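Local coordinates for protein alpha-1,4-endofucoidanase (Mariniflexile fucanivorans, PDB 6DLH) that hydrolyses alpha-1,4-linked bonds within fucoidan chains, acting as a retaining endo-enzyme of glycoside hydrolase family 107, at residues G196-M201 / Q248-A253; Q183-I186 / Y191-G194; L154-E159 / F225-N230; P84-N89 / P93-P98. One frame throughout, in Å; residues are numbered along the deposited sequence.

Overall arrangement
All four contacts lie in the N-terminal catalytic part, a fold built on a parallel sheet with helices between its strands, away from the calcium-binding Ig-like region. Along the chain, contact 4 comes first, folding the loop after strand 80-84. Contact 3 then joins the loop after strand 143-149 to the end of strand 222-226; contact 2 is nested inside the span it closes, while contact 1 crosses it. Contacts 1 and 2 sit 9 Å apart between centres and are joined by a probable hydrogen bond from R198 to Y191; contact 3 is 12 Å from contact 1 and 13 Å from contact 4, touching both. Together they join loops and helix starts of this beta-alpha fold, with helix 198-216 touched from several of them.

Contact 1: G196-M201 / Q248-A253; sequences GRRKYM and QRIYQA
The opening turns of helices 198-216 and 249-259 approach with M201 CA 7.3 Å from I250 CA, and side chains and one water, not direct hydrogen bonds, span the distance. R198 does most of the reaching: with CG trans to the backbone N (chi1 177°) and the chain extended to NE, its guanidinium arrives at the start of the second helix. There I250 lies over one of its faces, CD1 of I250 being 3.8 Å from NH1 of R198, while R198 NH2 comes 3.6 Å from R249 CB. The guanidinium of R249 is turned 89° from that of R198, and its NH2 bonds Q252 OE1 at 2.7 Å. M201 completes the apolar part, its CE 4.1 Å from CG2 of I250. A water at the guanidinium edge accepts from R198 NH2 at 3.1 Å and from the backbone N of R249 at 2.7 Å. Outside the segments, R198 NH1 meets D238 in a salt bridge and donates to C236 O; D238 also accepts from I250 N. The chemistry is thus divided: an aliphatic side chain shelters one face of a buried cation while its rim is spent on hydrogen bonds, and D238 probably offsets its charge.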
loop_
_atom_site.group_PDB
_atom_site.type_symbol
_atom_site.label_atom_id
_atom_site.label_comp_id
_atom_site.label_asym_id
_atom_site.label_seq_id
_atom_site.Cartn_x
_atom_site.Cartn_y
_atom_site.Cartn_z
ATOM N N GLY A 196 3.864 26.887 -16.671
ATOM C CA GLY A 196 4.481 26.082 -15.628
ATOM C C GLY A 196 5.091 24.791 -16.173
ATOM O O GLY A 196 5.668 24.784 -17.260
ATOM N N ARG A 197 4.914 23.697 -15.421
ATOM C CA ARG A 197 5.570 22.427 -15.693
ATOM C C ARG A 197 4.674 21.522 -16.538
ATOM O O ARG A 197 4.728 20.301 -16.405
ATOM C CB ARG A 197 5.942 21.755 -14.370
ATOM C CG ARG A 197 6.934 22.554 -13.539
ATOM C CD ARG A 197 7.060 22.020 -12.128
ATOM N NE ARG A 197 5.848 22.275 -11.368
ATOM C CZ ARG A 197 5.785 22.348 -10.045
ATOM N NH1 ARG A 197 6.858 22.105 -9.309
ATOM N NH2 ARG A 197 4.644 22.675 -9.466
ATOM N N ARG A 198 3.894 22.131 -17.439
ATOM C CA ARG A 198 2.898 21.446 -18.248
ATOM C C ARG A 198 3.492 20.251 -18.995
ATOM O O ARG A 198 2.852 19.200 -19.075
ATOM C CB ARG A 198 2.229 22.434 -19.212
ATOM C CG ARG A 198 1.204 21.825 -20.163
ATOM C CD ARG A 198 0.584 22.897 -21.048
ATOM N NE ARG A 198 -0.447 22.411 -21.956
ATOM C CZ ARG A 198 -1.752 22.441 -21.709
ATOM N NH1 ARG A 198 -2.201 23.017 -20.603
ATOM N NH2 ARG A 198 -2.603 21.892 -22.562
ATOM N N LYS A 199 4.691 20.419 -19.574
ATOM C CA LYS A 199 5.222 19.406 -20.480
ATOM C C LYS A 199 5.515 18.121 -19.705
ATOM O O LYS A 199 5.245 17.026 -20.196
ATOM C CB LYS A 199 6.409 19.924 -21.303
ATOM C CG LYS A 199 7.661 20.289 -20.517
ATOM C CD LYS A 199 8.775 20.869 -21.363
ATOM C CE LYS A 199 9.962 21.304 -20.527
ATOM N NZ LYS A 199 10.998 21.991 -21.335
ATOM N N TYR A 200 6.029 18.286 -18.478
ATOM C CA TYR A 200 6.344 17.184 -17.582
ATOM C C TYR A 200 5.080 16.412 -17.205
ATOM O O TYR A 200 5.132 15.198 -17.019
ATOM C CB TYR A 200 7.095 17.690 -16.347
ATOM C CG TYR A 200 8.304 18.550 -16.624
ATOM C CD1 TYR A 200 9.345 18.095 -17.420
ATOM C CD2 TYR A 200 8.421 19.816 -16.071
ATOM C CE1 TYR A 200 10.463 18.878 -17.671
ATOM C CE2 TYR A 200 9.529 20.613 -16.313
ATOM C CZ TYR A 200 10.556 20.142 -17.113
ATOM O OH TYR A 200 11.653 20.920 -17.353
ATOM N N MET A 201 3.945 17.119 -17.095
ATOM C CA MET A 201 2.682 16.493 -16.729
ATOM C C MET A 201 2.273 15.489 -17.802
ATOM O O MET A 201 1.806 14.397 -17.479
ATOM C CB MET A 201 1.560 17.519 -16.528
ATOM C CG MET A 201 1.739 18.385 -15.289
ATOM S SD MET A 201 1.391 17.512 -13.739
ATOM C CE MET A 201 -0.316 17.038 -14.022
ATOM N N GLN A 248 -8.966 21.242 -21.857
ATOM C CA GLN A 248 -8.788 20.165 -20.892
ATOM C C GLN A 248 -7.911 19.062 -21.486
ATOM O O GLN A 248 -8.349 17.917 -21.596
ATOM C CB GLN A 248 -10.149 19.589 -20.496
ATOM C CG GLN A 248 -11.167 20.635 -20.062
ATOM C CD GLN A 248 -12.494 20.021 -19.693
ATOM O OE1 GLN A 248 -12.729 18.829 -19.878
ATOM N NE2 GLN A 248 -13.383 20.844 -19.161
ATOM N N ARG A 249 -6.672 19.408 -21.859
ATOM C CA ARG A 249 -5.825 18.474 -22.587
ATOM C C ARG A 249 -5.127 17.539 -21.605
ATOM O O ARG A 249 -5.015 16.341 -21.868
ATOM C CB ARG A 249 -4.826 19.198 -23.497
ATOM C CG ARG A 249 -5.425 19.737 -24.790
ATOM C CD ARG A 249 -5.911 18.651 -25.732
ATOM N NE ARG A 249 -6.467 19.182 -26.969
ATOM C CZ ARG A 249 -7.151 18.470 -27.861
ATOM N NH1 ARG A 249 -7.624 19.050 -28.952
ATOM N NH2 ARG A 249 -7.365 17.181 -27.661
ATOM N N ILE A 250 -4.664 18.106 -20.482
ATOM C CA ILE A 250 -4.063 17.334 -19.407
ATOM C C ILE A 250 -5.100 16.368 -18.835
ATOM O O ILE A 250 -4.793 15.200 -18.612
ATOM C CB ILE A 250 -3.454 18.253 -18.330
ATOM C CG1 ILE A 250 -2.586 19.351 -18.954
ATOM C CG2 ILE A 250 -2.690 17.429 -17.304
ATOM C CD1 ILE A 250 -1.962 20.307 -17.961
ATOM N N TYR A 251 -6.332 16.857 -18.630
ATOM C CA TYR A 251 -7.420 16.016 -18.157
ATOM C C TYR A 251 -7.577 14.818 -19.088
ATOM O O TYR A 251 -7.780 13.696 -18.624
ATOM C CB TYR A 251 -8.707 16.824 -17.967
ATOM C CG TYR A 251 -8.646 17.803 -16.820
ATOM C CD1 TYR A 251 -8.892 17.404 -15.510
ATOM C CD2 TYR A 251 -8.316 19.129 -17.039
ATOM C CE1 TYR A 251 -8.821 18.301 -14.456
ATOM C CE2 TYR A 251 -8.236 20.038 -15.994
ATOM C CZ TYR A 251 -8.495 19.625 -14.700
ATOM O OH TYR A 251 -8.405 20.527 -13.678
ATOM N N GLN A 252 -7.442 15.081 -20.393
ATOM C CA GLN A 252 -7.567 14.076 -21.439
ATOM C C GLN A 252 -6.405 13.089 -21.366
ATOM O O GLN A 252 -6.610 11.880 -21.454
ATOM C CB GLN A 252 -7.589 14.739 -22.817
ATOM C CG GLN A 252 -7.970 13.778 -23.937
ATOM C CD GLN A 252 -8.097 14.459 -25.277
ATOM O OE1 GLN A 252 -7.407 15.441 -25.558
ATOM N NE2 GLN A 252 -8.979 13.933 -26.115
ATOM N N ALA A 253 -5.189 13.622 -21.203
ATOM C CA ALA A 253 -3.990 12.802 -21.200
ATOM C C ALA A 253 -4.115 11.724 -20.125
ATOM O O ALA A 253 -3.856 10.549 -20.385
ATOM C CB ALA A 253 -2.765 13.666 -21.000
HETATM O O HOH W 1 -5.691 21.935 -22.255
#

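Contact 2: Q183-I186 / Y191-G194; sequences QAFI and YHEG
F185 lays one face of its ring over the imidazole of H192, whose NE2 stands 3.2 Å above the phenyl plane, displaced toward the rim on the CZ side. The two rings are inclined at 53° with centroids 4.6 Å apart, which makes neither a stack nor a T-shaped pair but an oblique meeting. The phenyl gets there because its CG is trans to the backbone N (chi1 -176°), which swings the ring round to H192. Backbone oxygens close in on the same side chain: F185 O lies 3.1 Å from CD2 of the H192 ring, and I186 O is 3.3 Å from H192 CB. No hydrogen bond links the segments, so shape and ring overlap do the work. On the exposed side, I186 CG2 rests 4.2 Å from OE1 of E193. Beyond the pair, H192 stacks on F202 of helix 198-216, F185 touches F202 as well, and F185 O accepts from S188 OG. A serine in place of F185 would probably open a gap over H192 NE2 and leave the imidazole with F202 as its chief aromatic support. The arrangement is a compact chain reversal between helices 181-184 and 198-216, closed by an aromatic cluster, part of the long excursion that follows strand 143-149 in this alternating beta-alpha fold.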
loop_
_atom_site.group_PDB
_atom_site.type_symbol
_atom_site.label_atom_id
_atom_site.label_comp_id
_atom_site.label_asym_id
_atom_site.label_seq_id
_atom_site.Cartn_x
_atom_site.Cartn_y
_atom_site.Cartn_z
ATOM N N GLN A 183 11.017 13.067 -26.144
ATOM C CA GLN A 183 11.019 14.393 -26.740
ATOM C C GLN A 183 10.239 14.302 -28.045
ATOM O O GLN A 183 9.480 15.201 -28.397
ATOM C CB GLN A 183 12.440 14.912 -26.940
ATOM C CG GLN A 183 12.597 16.371 -26.539
ATOM C CD GLN A 183 13.076 16.529 -25.116
ATOM O OE1 GLN A 183 14.013 15.866 -24.674
ATOM N NE2 GLN A 183 12.442 17.432 -24.386
ATOM N N ALA A 184 10.422 13.169 -28.727
ATOM C CA ALA A 184 9.532 12.754 -29.796
ATOM C C ALA A 184 8.088 12.779 -29.293
ATOM O O ALA A 184 7.164 12.888 -30.095
ATOM C CB ALA A 184 9.931 11.383 -30.287
ATOM N N PHE A 185 7.905 12.688 -27.965
ATOM C CA PHE A 185 6.573 12.806 -27.390
ATOM C C PHE A 185 6.248 14.258 -27.035
ATOM O O PHE A 185 5.215 14.770 -27.458
ATOM C CB PHE A 185 6.328 11.852 -26.216
ATOM C CG PHE A 185 4.907 11.940 -25.714
ATOM C CD1 PHE A 185 3.864 11.372 -26.436
ATOM C CD2 PHE A 185 4.602 12.654 -24.564
ATOM C CE1 PHE A 185 2.552 11.484 -25.993
ATOM C CE2 PHE A 185 3.292 12.767 -24.124
ATOM C CZ PHE A 185 2.268 12.180 -24.836
ATOM N N ILE A 186 7.123 14.908 -26.255
ATOM C CA ILE A 186 6.906 16.291 -25.856
ATOM C C ILE A 186 6.629 17.150 -27.092
ATOM O O ILE A 186 5.864 18.108 -27.009
ATOM C CB ILE A 186 8.074 16.847 -25.010
ATOM C CG1 ILE A 186 8.223 16.109 -23.676
ATOM C CG2 ILE A 186 7.938 18.351 -24.798
ATOM C CD1 ILE A 186 9.097 16.826 -22.663
ATOM N N TYR A 191 -0.080 21.122 -28.199
ATOM C CA TYR A 191 -0.746 21.470 -26.952
ATOM C C TYR A 191 -0.022 20.867 -25.749
ATOM O O TYR A 191 -0.509 20.967 -24.625
ATOM C CB TYR A 191 -2.217 21.043 -26.984
ATOM C CG TYR A 191 -2.476 19.588 -27.293
ATOM C CD1 TYR A 191 -2.010 18.576 -26.464
ATOM C CD2 TYR A 191 -3.222 19.220 -28.402
ATOM C CE1 TYR A 191 -2.257 17.239 -26.741
ATOM C CE2 TYR A 191 -3.480 17.889 -28.693
ATOM C CZ TYR A 191 -2.997 16.893 -27.860
ATOM O OH TYR A 191 -3.251 15.582 -28.146
ATOM N N HIS A 192 1.139 20.248 -25.996
ATOM C CA HIS A 192 1.925 19.626 -24.944
ATOM C C HIS A 192 2.650 20.689 -24.125
ATOM O O HIS A 192 3.015 20.438 -22.978
ATOM C CB HIS A 192 2.929 18.624 -25.531
ATOM C CG HIS A 192 2.381 17.260 -25.786
ATOM N ND1 HIS A 192 1.054 17.034 -26.098
ATOM C CD2 HIS A 192 2.986 16.053 -25.810
ATOM C CE1 HIS A 192 0.859 15.744 -26.287
ATOM N NE2 HIS A 192 2.032 15.121 -26.122
ATOM N N GLU A 193 2.867 21.864 -24.726
ATOM C CA GLU A 193 3.643 22.906 -24.072
ATOM C C GLU A 193 2.739 24.083 -23.704
ATOM O O GLU A 193 1.649 24.237 -24.253
ATOM C CB GLU A 193 4.861 23.289 -24.915
ATOM C CG GLU A 193 6.052 23.703 -24.066
ATOM C CD GLU A 193 7.419 23.282 -24.584
ATOM O OE1 GLU A 193 7.472 22.455 -25.523
ATOM O OE2 GLU A 193 8.432 23.775 -24.035
ATOM N N GLY A 194 3.213 24.893 -22.749
ATOM C CA GLY A 194 2.432 25.960 -22.148
ATOM C C GLY A 194 3.010 26.365 -20.795
ATOM O O GLY A 194 4.224 26.306 -20.598
#

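Contact 3: L154-E159 / F225-N230; sequences LARIPE and FDSADN
R156 and S227 form the firm part of this small contact. R156 NH1 donates to S227 OG at 3.0 Å, nearly straight at 164°, and the oxygen lies within 1° of the guanidinium plane, so the bond is taken squarely at the edge of the group. The arginine chain is extended from CG to NE, which lets it span the distance from its loop to the buried serine. A water then closes a small ring: it accepts from R156 NH2 at 2.6 Å and is hydrogen-bonded to S227 OG at 2.7 Å. With N149 ND2 as a further partner, the hydroxyl is gripped by three groups, which should fix its rotation. The other side is looser. N230, partly exposed like R156, merely lies near NH2 of the guanidinium, at an oblique angle, and the two side chains bury little of each other. Further along the arginine, N89 packs against it. S227 itself stands at the N-cap position, between strand 222-226 and helix 228-233, without capping through its side chain. The contact therefore pins the loop after strand 143-149 to the strand-helix junction next door; strand 222-226 lies beside strand 143-149, with F225 packed on L209 of helix 198-216.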
loop_
_atom_site.group_PDB
_atom_site.type_symbol
_atom_site.label_atom_id
_atom_site.label_comp_id
_atom_site.label_asym_id
_atom_site.label_seq_id
_atom_site.Cartn_x
_atom_site.Cartn_y
_atom_site.Cartn_z
ATOM N N LEU A 154 6.595 15.634 -9.881
ATOM C CA LEU A 154 6.973 17.029 -9.687
ATOM C C LEU A 154 6.964 17.369 -8.200
ATOM O O LEU A 154 6.359 16.659 -7.398
ATOM C CB LEU A 154 6.013 17.942 -10.457
ATOM C CG LEU A 154 6.213 18.022 -11.972
ATOM C CD1 LEU A 154 7.677 17.850 -12.361
ATOM C CD2 LEU A 154 5.346 17.011 -12.702
ATOM N N ALA A 155 7.645 18.464 -7.848
ATOM C CA ALA A 155 7.677 18.952 -6.480
ATOM C C ALA A 155 6.584 20.001 -6.281
ATOM O O ALA A 155 6.531 20.995 -7.002
ATOM C CB ALA A 155 9.042 19.508 -6.158
ATOM N N ARG A 156 5.725 19.765 -5.286
ATOM C CA ARG A 156 4.594 20.633 -5.005
ATOM C C ARG A 156 5.114 21.973 -4.494
ATOM O O ARG A 156 4.636 23.025 -4.911
ATOM C CB ARG A 156 3.661 19.966 -3.989
ATOM C CG ARG A 156 2.267 20.572 -3.900
ATOM C CD ARG A 156 1.582 20.066 -2.647
ATOM N NE ARG A 156 0.342 20.761 -2.343
ATOM C CZ ARG A 156 -0.866 20.347 -2.707
ATOM N NH1 ARG A 156 -1.007 19.229 -3.399
ATOM N NH2 ARG A 156 -1.929 21.058 -2.375
ATOM N N ILE A 157 6.089 21.909 -3.583
ATOM C CA ILE A 157 6.780 23.072 -3.053
ATOM C C ILE A 157 8.225 23.011 -3.549
ATOM O O ILE A 157 9.079 22.419 -2.887
ATOM C CB ILE A 157 6.706 23.082 -1.508
ATOM C CG1 ILE A 157 5.329 22.678 -0.967
ATOM C CG2 ILE A 157 7.187 24.408 -0.937
ATOM C CD1 ILE A 157 4.206 23.651 -1.280
ATOM N N PRO A 158 8.545 23.593 -4.733
ATOM C CA PRO A 158 9.893 23.510 -5.309
ATOM C C PRO A 158 11.026 24.122 -4.480
ATOM O O PRO A 158 12.186 23.765 -4.671
ATOM C CB PRO A 158 9.761 24.240 -6.657
ATOM C CG PRO A 158 8.281 24.198 -6.963
ATOM C CD PRO A 158 7.616 24.327 -5.608
ATOM N N GLU A 159 10.681 25.036 -3.566
ATOM C CA GLU A 159 11.660 25.687 -2.707
ATOM C C GLU A 159 11.735 24.964 -1.362
ATOM O O GLU A 159 12.242 25.510 -0.382
ATOM C CB GLU A 159 11.342 27.178 -2.552
ATOM N N PHE A 225 -7.939 11.418 -9.066
ATOM C CA PHE A 225 -6.762 12.270 -9.161
ATOM C C PHE A 225 -6.937 13.504 -8.283
ATOM O O PHE A 225 -7.762 14.366 -8.569
ATOM C CB PHE A 225 -6.501 12.671 -10.619
ATOM C CG PHE A 225 -6.142 11.516 -11.520
ATOM C CD1 PHE A 225 -4.845 11.018 -11.551
ATOM C CD2 PHE A 225 -7.100 10.919 -12.326
ATOM C CE1 PHE A 225 -4.515 9.943 -12.368
ATOM C CE2 PHE A 225 -6.773 9.840 -13.137
ATOM C CZ PHE A 225 -5.481 9.357 -13.157
ATOM N N ASP A 226 -6.116 13.585 -7.235
ATOM C CA ASP A 226 -6.167 14.652 -6.254
ATOM C C ASP A 226 -5.354 15.843 -6.758
ATOM O O ASP A 226 -4.516 15.686 -7.645
ATOM C CB ASP A 226 -5.613 14.146 -4.921
ATOM C CG ASP A 226 -6.045 14.936 -3.698
ATOM O OD1 ASP A 226 -6.878 15.853 -3.848
ATOM O OD2 ASP A 226 -5.547 14.611 -2.596
ATOM N N SER A 227 -5.614 17.027 -6.182
ATOM C CA SER A 227 -4.829 18.229 -6.422
ATOM C C SER A 227 -4.822 18.602 -7.903
ATOM O O SER A 227 -3.883 19.242 -8.369
ATOM C CB SER A 227 -3.425 18.071 -5.896
ATOM O OG SER A 227 -3.432 17.940 -4.486
ATOM N N ALA A 228 -5.888 18.214 -8.614
ATOM C CA ALA A 228 -5.994 18.327 -10.060
ATOM C C ALA A 228 -6.116 19.788 -10.499
ATOM O O ALA A 228 -5.450 20.196 -11.442
ATOM C CB ALA A 228 -7.144 17.482 -10.556
ATOM N N ASP A 229 -6.946 20.583 -9.817
ATOM C CA ASP A 229 -7.080 21.981 -10.195
ATOM C C ASP A 229 -5.834 22.766 -9.789
ATOM O O ASP A 229 -5.491 23.748 -10.444
ATOM C CB ASP A 229 -8.389 22.619 -9.715
ATOM C CG ASP A 229 -8.569 22.637 -8.207
ATOM O OD1 ASP A 229 -7.720 22.060 -7.500
ATOM O OD2 ASP A 229 -9.566 23.229 -7.749
ATOM N N ASN A 230 -5.161 22.330 -8.714
ATOM C CA ASN A 230 -3.955 22.996 -8.242
ATOM C C ASN A 230 -2.902 23.044 -9.351
ATOM O O ASN A 230 -2.242 24.066 -9.531
ATOM C CB ASN A 230 -3.349 22.327 -7.004
ATOM C CG ASN A 230 -4.272 22.278 -5.804
ATOM O OD1 ASN A 230 -5.269 21.560 -5.800
ATOM N ND2 ASN A 230 -3.923 23.010 -4.760
HETATM O O HOH W 2 -4.090 19.527 -2.368
#

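Contact 4: P84-N89 / P93-P98; sequences PLTSPN and PTHVAP
T94 O is gripped by three groups: a water donates to it at 2.6 Å, the backbone N of S87 gives a weak bond at 3.3 Å, and T86 CA makes a C-H...O contact, also at 3.3 Å. The same water is hydrogen-bonded to S87 OG, so it ties side chain to backbone. Two residues on, V96 N donates to L85 O at 3.0 Å. Between these bonds, T86 and H95 form a non-hydrogen-bonded antiparallel pair, CA to CA 4.5 Å. Their side chains lie alongside each other and point the same way: H95 CG sits beside its backbone N (chi1 -70°), which brings the ring next to T86, whose CG2 makes a CH-pi contact 3.9 Å from the H95 centroid and 19° off the normal. The imidazole is held flat in its place by ND1, which donates to P93 O at 2.6 Å with the oxygen in the ring plane, and by a bond between NE2 and Y204 OH. A leucine in place of H95 would probably leave P93 O and Y204 OH without these bonds and T86 CG2 without its ring face. Nearby, L85 CD1 packs on A97 CB at 4.0 Å. The whole is a hairpin-like fold of the beta-to-alpha loop between strand 80-84 and helix 100-104, closed by a single antiparallel bridge.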
loop_
_atom_site.group_PDB
_atom_site.type_symbol
_atom_site.label_atom_id
_atom_site.label_comp_id
_atom_site.label_asym_id
_atom_site.label_seq_id
_atom_site.Cartn_x
_atom_site.Cartn_y
_atom_site.Cartn_z
ATOM N N PRO A 84 -3.424 3.552 -2.702
ATOM C CA PRO A 84 -2.529 4.506 -3.355
ATOM C C PRO A 84 -1.942 3.833 -4.591
ATOM O O PRO A 84 -1.772 2.613 -4.598
ATOM C CB PRO A 84 -1.418 4.694 -2.316
ATOM C CG PRO A 84 -1.419 3.395 -1.535
ATOM C CD PRO A 84 -2.874 2.995 -1.458
ATOM N N LEU A 85 -1.718 4.629 -5.649
ATOM C CA LEU A 85 -0.584 4.402 -6.535
ATOM C C LEU A 85 0.532 5.344 -6.091
ATOM O O LEU A 85 1.679 4.923 -5.981
ATOM C CB LEU A 85 -0.952 4.621 -8.005
ATOM C CG LEU A 85 0.230 4.732 -8.977
ATOM C CD1 LEU A 85 1.184 3.543 -8.855
ATOM C CD2 LEU A 85 -0.247 4.865 -10.419
ATOM N N THR A 86 0.165 6.609 -5.818
ATOM C CA THR A 86 1.054 7.559 -5.161
ATOM C C THR A 86 0.442 7.972 -3.830
ATOM O O THR A 86 -0.741 7.739 -3.597
ATOM C CB THR A 86 1.309 8.815 -6.011
ATOM O OG1 THR A 86 0.386 9.843 -5.647
ATOM C CG2 THR A 86 1.260 8.553 -7.502
ATOM N N SER A 87 1.263 8.591 -2.978
ATOM C CA SER A 87 0.804 9.192 -1.739
ATOM C C SER A 87 0.434 10.656 -1.986
ATOM O O SER A 87 0.707 11.190 -3.057
ATOM C CB SER A 87 1.831 9.018 -0.660
ATOM O OG SER A 87 2.079 7.634 -0.426
ATOM N N PRO A 88 -0.300 11.328 -1.068
ATOM C CA PRO A 88 -0.660 12.737 -1.269
ATOM C C PRO A 88 0.456 13.769 -1.081
ATOM O O PRO A 88 1.530 13.453 -0.585
ATOM C CB PRO A 88 -1.755 12.989 -0.216
ATOM C CG PRO A 88 -1.541 11.929 0.843
ATOM C CD PRO A 88 -0.912 10.746 0.135
ATOM N N ASN A 89 0.185 15.016 -1.494
ATOM C CA ASN A 89 0.919 16.177 -1.009
ATOM C C ASN A 89 2.390 16.073 -1.421
ATOM O O ASN A 89 2.692 15.720 -2.560
ATOM C CB ASN A 89 0.703 16.348 0.500
ATOM C CG ASN A 89 0.720 17.784 0.975
ATOM O OD1 ASN A 89 0.186 18.673 0.313
ATOM N ND2 ASN A 89 1.309 18.015 2.137
ATOM N N PRO A 93 5.554 12.077 -5.279
ATOM C CA PRO A 93 6.516 11.257 -6.023
ATOM C C PRO A 93 6.584 9.778 -5.636
ATOM O O PRO A 93 6.880 8.932 -6.478
ATOM C CB PRO A 93 7.876 11.924 -5.739
ATOM C CG PRO A 93 7.516 13.325 -5.292
ATOM C CD PRO A 93 6.223 13.148 -4.524
ATOM N N THR A 94 6.310 9.474 -4.361
ATOM C CA THR A 94 6.463 8.121 -3.848
ATOM C C THR A 94 5.351 7.220 -4.386
ATOM O O THR A 94 4.177 7.447 -4.099
ATOM C CB THR A 94 6.545 8.127 -2.319
ATOM O OG1 THR A 94 5.254 8.463 -1.805
ATOM C CG2 THR A 94 7.598 9.081 -1.799
ATOM N N HIS A 95 5.749 6.207 -5.169
ATOM C CA HIS A 95 4.851 5.227 -5.761
ATOM C C HIS A 95 4.962 3.907 -5.000
ATOM O O HIS A 95 5.974 3.656 -4.346
ATOM C CB HIS A 95 5.194 5.002 -7.243
ATOM C CG HIS A 95 4.863 6.155 -8.128
ATOM N ND1 HIS A 95 5.425 7.408 -7.952
ATOM C CD2 HIS A 95 4.054 6.245 -9.207
ATOM C CE1 HIS A 95 4.954 8.226 -8.869
ATOM N NE2 HIS A 95 4.114 7.535 -9.655
ATOM N N VAL A 96 3.926 3.065 -5.124
ATOM C CA VAL A 96 3.873 1.785 -4.433
ATOM C C VAL A 96 3.935 0.638 -5.441
ATOM O O VAL A 96 3.778 -0.519 -5.063
ATOM C CB VAL A 96 2.630 1.669 -3.526
ATOM C CG1 VAL A 96 2.597 2.752 -2.468
ATOM C CG2 VAL A 96 1.330 1.642 -4.315
ATOM N N ALA A 97 4.140 0.965 -6.724
ATOM C CA ALA A 97 4.231 -0.030 -7.780
ATOM C C ALA A 97 5.490 0.224 -8.605
ATOM O O ALA A 97 5.866 1.376 -8.805
ATOM C CB ALA A 97 2.992 -0.002 -8.638
ATOM N N PRO A 98 6.187 -0.827 -9.101
ATOM C CA PRO A 98 7.500 -0.646 -9.722
ATOM C C PRO A 98 7.407 -0.146 -11.163
ATOM O O PRO A 98 6.522 -0.556 -11.918
ATOM C CB PRO A 98 8.085 -2.065 -9.668
ATOM C CG PRO A 98 6.875 -2.968 -9.809
ATOM C CD PRO A 98 5.753 -2.233 -9.101
HETATM O O HOH W 3 5.320 8.087 0.776
HETATM O O HOH W 4 3.351 5.909 -2.110
#